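Local coordinates for esterase (Thermotoga maritima, PDB 3DOH), which probably hydrolyses carboxylic esters through an alpha/beta-hydrolase domain that follows an immunoglobulin-like N-terminal domain, at residues A[62-67]-A[80-85]. Numbering follows the deposited sequence.
Sequences YANNSG and YVVLEL
Y62 and V82 face each other as a hydrogen-bonded antiparallel pair in the immunoglobulin-like N-terminal domain, where strands 53-64 and 80-85 run side by side. Both backbone bonds of the pair are fairly straight, with V82 N to Y62 O at 2.8 Å. The Y62 side chain is buried and tightly packed: chi1 of 60° places CG between the backbone N and the carbonyl carbon, and the ring lies alongside V82. V82 CB sits over one ring face, offset toward the rim, in a CH-pi contact 3.8 Å from the centroid, while CG1 meets CZ and OH. The hydroxyl is hydrogen-bonded to L69 O, and the ring of F71 also meets that of Y62. At the non-hydrogen-bonded pair A63-V81, the side-chain contact is thin, CB to CG2 measuring 4.5 Å.

The pairing ends at N64 and Y80, whose two backbone bonds are more bent. Beyond it the chain turns through N65 and S66, the loose, solvent-exposed side of the contact, before G67 comes back to pack closely over one face of the Y80 ring, with N64 O and N65 O at its edge. An alanine in place of Y80 would probably leave the 65-67 turn without the surface on which it rests, freeing G67 to shift. G67 CA stands over the centre of that ring, 3.5 Å from the centroid and 12° off the normal.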
loop_
_atom_site.group_PDB
_atom_site.type_symbol
_atom_site.label_atom_id
_atom_site.label_comp_id
_atom_site.label_asym_id
_atom_site.label_seq_id
_atom_site.Cartn_x
_atom_site.Cartn_y
_atom_site.Cartn_z
ATOM N N TYR A 62 12.432 6.050 27.487
ATOM C CA TYR A 62 12.672 5.389 28.792
ATOM C C TYR A 62 13.539 6.216 29.779
ATOM O O TYR A 62 14.094 7.261 29.429
ATOM C CB TYR A 62 13.224 3.951 28.613
ATOM C CG TYR A 62 14.546 3.862 27.854
ATOM C CD1 TYR A 62 14.570 3.687 26.460
ATOM C CD2 TYR A 62 15.754 3.970 28.523
ATOM C CE1 TYR A 62 15.766 3.623 25.756
ATOM C CE2 TYR A 62 16.958 3.910 27.833
ATOM C CZ TYR A 62 16.962 3.732 26.451
ATOM O OH TYR A 62 18.162 3.699 25.786
ATOM N N ALA A 63 13.651 5.749 31.015
ATOM C CA ALA A 63 14.471 6.465 31.974
ATOM C C ALA A 63 15.526 5.590 32.601
ATOM O O ALA A 63 15.309 4.403 32.780
ATOM C CB ALA A 63 13.607 7.069 33.029
ATOM N N ASN A 64 16.676 6.177 32.919
ATOM C CA ASN A 64 17.711 5.535 33.737
ATOM C C ASN A 64 18.365 6.583 34.656
ATOM O O ASN A 64 17.946 7.762 34.670
ATOM C CB ASN A 64 18.750 4.829 32.858
ATOM C CG ASN A 64 19.549 5.796 31.971
ATOM O OD1 ASN A 64 19.814 5.513 30.796
ATOM N ND2 ASN A 64 19.955 6.923 32.533
ATOM N N ASN A 65 19.374 6.157 35.419
ATOM C CA ASN A 65 20.162 7.075 36.234
ATOM C C ASN A 65 21.604 7.144 35.778
ATOM O O ASN A 65 22.423 7.835 36.369
ATOM C CB ASN A 65 20.068 6.725 37.718
ATOM C CG ASN A 65 19.171 7.706 38.503
ATOM O OD1 ASN A 65 19.167 8.948 38.275
ATOM N ND2 ASN A 65 18.407 7.150 39.436
ATOM N N SER A 66 21.896 6.430 34.707
ATOM C CA SER A 66 23.221 6.416 34.115
ATOM C C SER A 66 23.472 7.658 33.245
ATOM O O SER A 66 24.450 8.342 33.448
ATOM C CB SER A 66 23.420 5.128 33.319
ATOM O OG SER A 66 22.416 5.001 32.304
ATOM N N GLY A 67 22.596 7.944 32.281
ATOM C CA GLY A 67 22.791 9.069 31.357
ATOM C C GLY A 67 23.136 8.633 29.945
ATOM O O GLY A 67 23.298 9.462 29.039
ATOM N N TYR A 80 17.433 10.858 34.208
ATOM C CA TYR A 80 17.691 10.901 32.776
ATOM C C TYR A 80 16.546 10.313 31.973
ATOM O O TYR A 80 16.085 9.190 32.240
ATOM C CB TYR A 80 18.985 10.181 32.435
ATOM C CG TYR A 80 20.194 10.791 33.055
ATOM C CD1 TYR A 80 20.787 11.902 32.480
ATOM C CD2 TYR A 80 20.751 10.266 34.222
ATOM C CE1 TYR A 80 21.913 12.485 33.029
ATOM C CE2 TYR A 80 21.890 10.856 34.802
ATOM C CZ TYR A 80 22.463 11.968 34.179
ATOM O OH TYR A 80 23.565 12.592 34.692
ATOM N N VAL A 81 16.084 11.070 30.990
ATOM C CA VAL A 81 15.108 10.564 30.053
ATOM C C VAL A 81 15.764 10.435 28.672
ATOM O O VAL A 81 16.322 11.401 28.112
ATOM C CB VAL A 81 13.818 11.429 30.047
ATOM C CG1 VAL A 81 12.956 11.162 28.801
ATOM C CG2 VAL A 81 13.032 11.187 31.332
ATOM N N VAL A 82 15.700 9.204 28.168
ATOM C CA VAL A 82 16.226 8.835 26.888
ATOM C C VAL A 82 15.133 8.798 25.847
ATOM O O VAL A 82 14.108 8.141 26.014
ATOM C CB VAL A 82 16.886 7.443 26.932
ATOM C CG1 VAL A 82 17.266 6.949 25.482
ATOM C CG2 VAL A 82 18.118 7.480 27.802
ATOM N N LEU A 83 15.391 9.497 24.756
ATOM C CA LEU A 83 14.531 9.480 23.600
ATOM C C LEU A 83 15.354 8.842 22.516
ATOM O O LEU A 83 16.321 9.436 22.055
ATOM C CB LEU A 83 14.230 10.919 23.168
ATOM C CG LEU A 83 13.574 11.879 24.161
ATOM C CD1 LEU A 83 13.401 13.190 23.482
ATOM C CD2 LEU A 83 12.239 11.331 24.654
ATOM N N GLU A 84 15.008 7.636 22.104
ATOM C CA GLU A 84 15.755 6.996 21.048
ATOM C C GLU A 84 15.219 7.439 19.684
ATOM O O GLU A 84 14.031 7.674 19.515
ATOM C CB GLU A 84 15.743 5.485 21.288
ATOM C CG GLU A 84 15.342 4.637 20.101
ATOM C CD GLU A 84 16.140 3.351 20.001
ATOM O OE1 GLU A 84 16.572 2.813 21.059
ATOM O OE2 GLU A 84 16.355 2.903 18.844
ATOM N N LEU A 85 16.095 7.575 18.706
ATOM C CA LEU A 85 15.702 8.098 17.383
ATOM C C LEU A 85 15.921 7.113 16.219
ATOM O O LEU A 85 16.898 6.382 16.201
ATOM C CB LEU A 85 16.435 9.416 17.109
ATOM C CG LEU A 85 16.446 10.404 18.287
ATOM C CD1 LEU A 85 17.400 11.515 17.932
ATOM C CD2 LEU A 85 15.042 10.963 18.626
#